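Local atomic coordinates of CRISPR-associated endonuclease Cas9 (Campylobacter jejuni subsp. jejuni serotype O:2, PDB entry 5X2G), a protein that uses a guide RNA to find invading DNA and cuts both of its strands with separate HNH and RuvC-like nuclease domains. Residues Ile747-Met752 / Lys787-Asn792; Lys778-Ser783 / Ala793-Val798. All coordinates share one frame; numbering follows the deposited sequence.

Contact 1. Residues Ile747-Met752 / Lys787-Asn792. With nucleotides of chain C.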
loop_
_atom_site.group_PDB
_atom_site.type_symbol
_atom_site.label_atom_id
_atom_site.label_comp_id
_atom_site.label_asym_id
_atom_site.label_seq_id
_atom_site.Cartn_x
_atom_site.Cartn_y
_atom_site.Cartn_z
ATOM N N ILE A 747 13.405 29.544 -19.218
ATOM C CA ILE A 747 14.780 29.900 -18.902
ATOM C C ILE A 747 15.520 30.266 -20.179
ATOM O O ILE A 747 15.173 29.834 -21.281
ATOM C CB ILE A 747 15.539 28.777 -18.161
ATOM C CG1 ILE A 747 15.572 27.499 -19.000
ATOM C CG2 ILE A 747 14.928 28.523 -16.795
ATOM C CD1 ILE A 747 16.455 26.419 -18.417
ATOM N N GLN A 748 16.559 31.078 -20.006
ATOM C CA GLN A 748 17.471 31.414 -21.091
ATOM C C GLN A 748 18.851 31.618 -20.491
ATOM O O GLN A 748 19.043 32.529 -19.681
ATOM C CB GLN A 748 17.017 32.669 -21.841
ATOM C CG GLN A 748 17.943 33.053 -22.991
ATOM C CD GLN A 748 17.484 34.292 -23.730
ATOM O OE1 GLN A 748 16.370 34.776 -23.526
ATOM N NE2 GLN A 748 18.345 34.818 -24.594
ATOM N N THR A 749 19.796 30.764 -20.868
ATOM C CA THR A 749 21.176 30.967 -20.464
ATOM C C THR A 749 21.824 32.023 -21.357
ATOM O O THR A 749 21.252 32.464 -22.358
ATOM C CB THR A 749 21.957 29.655 -20.527
ATOM O OG1 THR A 749 22.216 29.316 -21.895
ATOM C CG2 THR A 749 21.157 28.534 -19.881
ATOM N N LYS A 750 23.035 32.438 -20.983
ATOM C CA LYS A 750 23.737 33.434 -21.788
ATOM C C LYS A 750 24.089 32.894 -23.168
ATOM O O LYS A 750 24.216 33.671 -24.120
ATOM C CB LYS A 750 24.997 33.910 -21.069
ATOM C CG LYS A 750 24.751 34.494 -19.693
ATOM C CD LYS A 750 25.838 35.491 -19.337
ATOM C CE LYS A 750 26.080 35.542 -17.844
ATOM N NZ LYS A 750 26.691 34.275 -17.355
ATOM N N ASP A 751 24.243 31.576 -23.298
ATOM C CA ASP A 751 24.550 30.971 -24.587
ATOM C C ASP A 751 23.346 30.918 -25.518
ATOM O O ASP A 751 23.522 30.652 -26.713
ATOM C CB ASP A 751 25.097 29.555 -24.387
ATOM C CG ASP A 751 26.175 29.491 -23.320
ATOM O OD1 ASP A 751 25.825 29.452 -22.120
ATOM O OD2 ASP A 751 27.372 29.481 -23.680
ATOM N N MET A 752 22.141 31.166 -25.012
ATOM C CA MET A 752 20.919 31.034 -25.791
ATOM C C MET A 752 20.485 32.384 -26.346
ATOM O O MET A 752 20.652 33.420 -25.696
ATOM C CB MET A 752 19.799 30.437 -24.938
ATOM C CG MET A 752 20.119 29.053 -24.396
ATOM S SD MET A 752 18.992 28.526 -23.091
ATOM C CE MET A 752 17.448 28.425 -23.985
ATOM N N LYS A 787 18.988 22.902 -29.093
ATOM C CA LYS A 787 20.179 22.059 -29.078
ATOM C C LYS A 787 21.303 22.696 -28.273
ATOM O O LYS A 787 22.169 21.983 -27.755
ATOM C CB LYS A 787 20.644 21.765 -30.502
ATOM C CG LYS A 787 21.617 20.598 -30.599
ATOM C CD LYS A 787 22.073 20.351 -32.030
ATOM C CE LYS A 787 20.902 20.011 -32.939
ATOM N NZ LYS A 787 21.363 19.563 -34.284
ATOM N N ILE A 788 21.306 24.025 -28.151
ATOM C CA ILE A 788 22.274 24.690 -27.284
ATOM C C ILE A 788 22.034 24.304 -25.832
ATOM O O ILE A 788 22.974 23.984 -25.092
ATOM C CB ILE A 788 22.204 26.215 -27.475
ATOM C CG1 ILE A 788 22.478 26.591 -28.935
ATOM C CG2 ILE A 788 23.181 26.910 -26.544
ATOM C CD1 ILE A 788 22.251 28.057 -29.238
ATOM N N LEU A 789 20.770 24.334 -25.401
ATOM C CA LEU A 789 20.428 23.974 -24.031
ATOM C C LEU A 789 20.595 22.476 -23.802
ATOM O O LEU A 789 21.330 22.048 -22.904
ATOM C CB LEU A 789 18.995 24.413 -23.728
ATOM C CG LEU A 789 18.475 24.159 -22.317
ATOM C CD1 LEU A 789 19.360 24.869 -21.322
ATOM C CD2 LEU A 789 17.036 24.628 -22.187
ATOM N N PHE A 790 19.922 21.663 -24.614
ATOM C CA PHE A 790 19.987 20.206 -24.504
ATOM C C PHE A 790 21.139 19.652 -25.343
ATOM O O PHE A 790 20.961 18.826 -26.238
ATOM C CB PHE A 790 18.656 19.591 -24.922
ATOM C CG PHE A 790 17.496 20.016 -24.068
ATOM C CD1 PHE A 790 17.247 19.398 -22.854
ATOM C CD2 PHE A 790 16.653 21.031 -24.484
ATOM C CE1 PHE A 790 16.181 19.786 -22.070
ATOM C CE2 PHE A 790 15.583 21.423 -23.705
ATOM C CZ PHE A 790 15.347 20.800 -22.496
ATOM N N LYS A 791 22.346 20.130 -25.026
ATOM C CA LYS A 791 23.515 19.814 -25.844
ATOM C C LYS A 791 23.858 18.331 -25.816
ATOM O O LYS A 791 24.457 17.822 -26.768
ATOM C CB LYS A 791 24.719 20.630 -25.380
ATOM C CG LYS A 791 25.012 20.482 -23.899
ATOM C CD LYS A 791 26.473 20.734 -23.572
ATOM C CE LYS A 791 26.803 22.214 -23.570
ATOM N NZ LYS A 791 28.086 22.486 -22.861
ATOM N N ASN A 792 23.495 17.625 -24.744
ATOM C CA ASN A 792 23.780 16.203 -24.604
ATOM C C ASN A 792 22.517 15.353 -24.721
ATOM O O ASN A 792 22.408 14.305 -24.084
ATOM C CB ASN A 792 24.490 15.929 -23.279
ATOM C CG ASN A 792 25.871 16.552 -23.223
ATOM O OD1 ASN A 792 26.620 16.509 -24.198
ATOM N ND2 ASN A 792 26.208 17.150 -22.083
ATOM P P DG C 3 28.090 21.134 -19.308
ATOM O OP1 DG C 3 28.493 22.035 -20.408
ATOM O OP2 DG C 3 26.665 21.026 -18.922
ATOM O "O5'" DG C 3 28.627 19.658 -19.606
ATOM C "C5'" DG C 3 30.035 19.420 -19.664
ATOM C "C4'" DG C 3 30.422 18.196 -18.849
ATOM O "O4'" DG C 3 30.474 18.532 -17.439
ATOM C "C3'" DG C 3 29.472 16.999 -18.970
ATOM O "O3'" DG C 3 30.206 15.848 -19.374
ATOM C "C2'" DG C 3 28.888 16.841 -17.559
ATOM C "C1'" DG C 3 29.980 17.446 -16.695
ATOM N N9 DG C 3 29.500 17.941 -15.406
ATOM C C8 DG C 3 28.504 18.861 -15.193
ATOM N N7 DG C 3 28.294 19.119 -13.933
ATOM C C5 DG C 3 29.213 18.319 -13.264
ATOM C C6 DG C 3 29.455 18.169 -11.874
ATOM O O6 DG C 3 28.884 18.733 -10.927
ATOM N N1 DG C 3 30.475 17.256 -11.626
ATOM C C2 DG C 3 31.172 16.573 -12.595
ATOM N N2 DG C 3 32.121 15.731 -12.162
ATOM N N3 DG C 3 30.953 16.703 -13.898
ATOM C C4 DG C 3 29.963 17.588 -14.158
#
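Leu789, the last residue of helix 784-789, sets its two methyls against the end of strand 744-748 and the turn that follows. CG stands anti to the backbone N (chi1 -178°), and chi2 of 59° gives the methyls different partners: Leu789 CD1 meets Met752 SD at 4.1 Å, while Leu789 CD2 reaches Ile747 CD1 at 4.2 Å. Thr749 CG2 lies beside Leu789 CD1. Val758 and Ile803 of the neighbouring strands also touch Leu789, so a branched aliphatic residue suits a place lined by hydrocarbon on several sides. The helix here packs on the antiparallel sheet of the C-terminal PAM-interacting (PI-CTD) domain. Met752 closes the type I turn that starts at Thr749. Its long chain bends at the thioether, and SD has two partners: Leu789 CD1 by packing, and Thr749 N, whose N-H makes a weak hydrogen bond to Met752 SD at 3.3 Å. Ile788 works at the outer margin. Its CG2 lies 3.8 Å from Asp751 O and 3.9 Å from Asp751 CB, so the beta-branched side chain packs on turn backbone as much as on side chains. The turn has bonds of its own, among them Gln748 NE2 to Met752 O at 2.9 Å, with the donor 55° out of the carbonyl plane. Beyond the helix, Lys791 NZ hydrogen-bonds OP1 of DG3 of chain C, 2.5 Å as modelled, a doubtful literal length. The chemistry is thus divided: apolar packing joins helix end to turn, whereas the charge just after the helix serves the phosphate and would probably offset its negative charge.

Contact 2. Residues Lys778-Ser783 / Ala793-Val798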
loop_
_atom_site.group_PDB
_atom_site.type_symbol
_atom_site.label_atom_id
_atom_site.label_comp_id
_atom_site.label_asym_id
_atom_site.label_seq_id
_atom_site.Cartn_x
_atom_site.Cartn_y
_atom_site.Cartn_z
ATOM N N LYS A 778 10.993 14.704 -27.012
ATOM C CA LYS A 778 11.132 14.398 -28.432
ATOM C C LYS A 778 12.464 14.957 -28.921
ATOM O O LYS A 778 12.659 16.177 -28.965
ATOM C CB LYS A 778 9.964 14.975 -29.229
ATOM C CG LYS A 778 9.907 14.513 -30.674
ATOM C CD LYS A 778 8.685 15.083 -31.373
ATOM C CE LYS A 778 8.493 14.467 -32.748
ATOM N NZ LYS A 778 7.338 15.076 -33.467
ATOM N N PHE A 779 13.374 14.059 -29.296
ATOM C CA PHE A 779 14.721 14.451 -29.684
ATOM C C PHE A 779 14.806 14.884 -31.142
ATOM O O PHE A 779 15.684 15.679 -31.494
ATOM C CB PHE A 779 15.677 13.288 -29.411
ATOM C CG PHE A 779 17.036 13.444 -30.033
ATOM C CD1 PHE A 779 17.974 14.302 -29.480
ATOM C CD2 PHE A 779 17.384 12.711 -31.155
ATOM C CE1 PHE A 779 19.228 14.437 -30.045
ATOM C CE2 PHE A 779 18.634 12.842 -31.725
ATOM C CZ PHE A 779 19.559 13.706 -31.170
ATOM N N GLU A 780 13.896 14.400 -31.990
ATOM C CA GLU A 780 14.033 14.609 -33.428
ATOM C C GLU A 780 13.722 16.049 -33.826
ATOM O O GLU A 780 14.360 16.596 -34.732
ATOM C CB GLU A 780 13.129 13.635 -34.187
ATOM C CG GLU A 780 13.528 12.169 -34.053
ATOM C CD GLU A 780 13.150 11.569 -32.709
ATOM O OE1 GLU A 780 12.254 12.126 -32.038
ATOM O OE2 GLU A 780 13.751 10.545 -32.321
ATOM N N THR A 781 12.749 16.680 -33.165
ATOM C CA THR A 781 12.307 18.023 -33.521
ATOM C C THR A 781 13.087 19.119 -32.800
ATOM O O THR A 781 12.586 20.243 -32.675
ATOM C CB THR A 781 10.812 18.180 -33.235
ATOM O OG1 THR A 781 10.529 17.752 -31.896
ATOM C CG2 THR A 781 9.994 17.354 -34.215
ATOM N N LEU A 782 14.296 18.822 -32.332
ATOM C CA LEU A 782 15.081 19.804 -31.596
ATOM C C LEU A 782 15.516 20.936 -32.519
ATOM O O LEU A 782 16.057 20.694 -33.602
ATOM C CB LEU A 782 16.301 19.130 -30.969
ATOM C CG LEU A 782 16.556 19.361 -29.480
ATOM C CD1 LEU A 782 15.296 19.091 -28.678
ATOM C CD2 LEU A 782 17.696 18.476 -29.002
ATOM N N SER A 783 15.282 22.173 -32.087
ATOM C CA SER A 783 15.650 23.341 -32.871
ATOM C C SER A 783 17.100 23.737 -32.589
ATOM O O SER A 783 17.799 23.112 -31.788
ATOM C CB SER A 783 14.701 24.503 -32.580
ATOM O OG SER A 783 14.860 24.971 -31.250
ATOM N N ALA A 793 21.564 15.790 -25.539
ATOM C CA ALA A 793 20.323 15.057 -25.725
ATOM C C ALA A 793 20.529 13.867 -26.660
ATOM O O ALA A 793 21.460 13.832 -27.468
ATOM C CB ALA A 793 19.233 15.974 -26.277
ATOM N N ASN A 794 19.639 12.885 -26.542
ATOM C CA ASN A 794 19.670 11.713 -27.406
ATOM C C ASN A 794 18.242 11.218 -27.608
ATOM O O ASN A 794 17.282 11.804 -27.103
ATOM C CB ASN A 794 20.573 10.618 -26.824
ATOM C CG ASN A 794 20.180 10.229 -25.410
ATOM O OD1 ASN A 794 19.125 9.634 -25.190
ATOM N ND2 ASN A 794 21.035 10.556 -24.446
ATOM N N GLU A 795 18.112 10.115 -28.352
ATOM C CA GLU A 795 16.797 9.580 -28.689
ATOM C C GLU A 795 16.021 9.100 -27.465
ATOM O O GLU A 795 14.787 9.057 -27.508
ATOM C CB GLU A 795 16.942 8.431 -29.692
ATOM C CG GLU A 795 17.403 8.855 -31.086
ATOM C CD GLU A 795 18.916 8.985 -31.208
ATOM O OE1 GLU A 795 19.423 8.974 -32.351
ATOM O OE2 GLU A 795 19.598 9.090 -30.166
ATOM N N LYS A 796 16.708 8.744 -26.379
ATOM C CA LYS A 796 16.044 8.196 -25.201
ATOM C C LYS A 796 15.527 9.278 -24.261
ATOM O O LYS A 796 14.405 9.167 -23.752
ATOM C CB LYS A 796 16.998 7.268 -24.443
ATOM C CG LYS A 796 16.362 6.587 -23.244
ATOM C CD LYS A 796 17.326 5.624 -22.573
ATOM C CE LYS A 796 18.528 6.355 -22.000
ATOM N NZ LYS A 796 19.508 5.413 -21.393
ATOM N N GLU A 797 16.315 10.322 -24.011
ATOM C CA GLU A 797 15.904 11.366 -23.083
ATOM C C GLU A 797 16.471 12.707 -23.521
ATOM O O GLU A 797 17.631 12.800 -23.931
ATOM C CB GLU A 797 16.350 11.042 -21.651
ATOM C CG GLU A 797 17.833 10.755 -21.505
ATOM C CD GLU A 797 18.184 10.206 -20.137
ATOM O OE1 GLU A 797 17.255 9.835 -19.387
ATOM O OE2 GLU A 797 19.388 10.146 -19.812
ATOM N N VAL A 798 15.636 13.743 -23.435
ATOM C CA VAL A 798 16.057 15.110 -23.709
ATOM C C VAL A 798 16.143 15.851 -22.381
ATOM O O VAL A 798 15.181 16.499 -21.950
ATOM C CB VAL A 798 15.097 15.811 -24.689
ATOM C CG1 VAL A 798 15.642 17.176 -25.092
ATOM C CG2 VAL A 798 14.874 14.944 -25.920
#
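Phe779 leans on the backbone of Ala793-Glu795. Placing CG anti to the backbone N (chi1 167°) carries the ring toward that loop. Phe779 CB comes first, 3.2 Å from Asn794 O, while Val798 CG2 packs near the same CB. From CG onward the peptide joining Asn794 to Glu795 lies over one ring face, displaced toward the rim, so flat group covers flat group. One flank of the ring serves Ala793: Phe779 CD1 touches Ala793 CB at 3.8 Å and Phe779 CE1 Ala793 O at 3.5 Å. At the other flank the Glu795 side chain crosses the ring obliquely, Glu795 CG 3.9 Å from Phe779 CD2 and Glu795 CD 3.9 Å from Phe779 CE2; the carboxylate plane is turned 38° from the ring. At the tip, Phe779 CZ is 4.2 Å from Ala793 O. Small Ala793 leaves its methyl for Leu782 CD2 as well, and Leu782 CD1 packs on Val798 CG1. Asn794, whose CB points away from Phe779, holds the loop in shape, its OD1 accepting Lys796 N on a lone pair at 2.8 Å and Glu797 N from above the carbonyl plane. This is an Asx turn within a wider Asx motif, packed against the type I turn Phe779-Leu782 that leads into Ser783, the N-cap of helix 784-789.

Overall arrangement
Both contacts belong to the PI-CTD region, and helix 784-789 links them: contact 2 joins the loops entering and leaving it, whereas contact 1 packs its last residues on the end of strand 744-748 and the turn after it. Their centres lie 14 Å apart and their segments alternate along the chain. Phe790 couples them directly, Phe790 CE1 packing 3.4 Å from Val798 O and Phe790 O 4.3 Å from Leu782 CD2. They differ in surroundings. Contact 1 reaches DNA through Lys791 and Asn792, but the nearest atom of contact 2 is about 9 Å from nucleic acid. The side chain of Lys778 is about 12 Å from that of His558, a predicted magnesium ligand, consistent with contact 2 lying nearer the RuvC site without touching it.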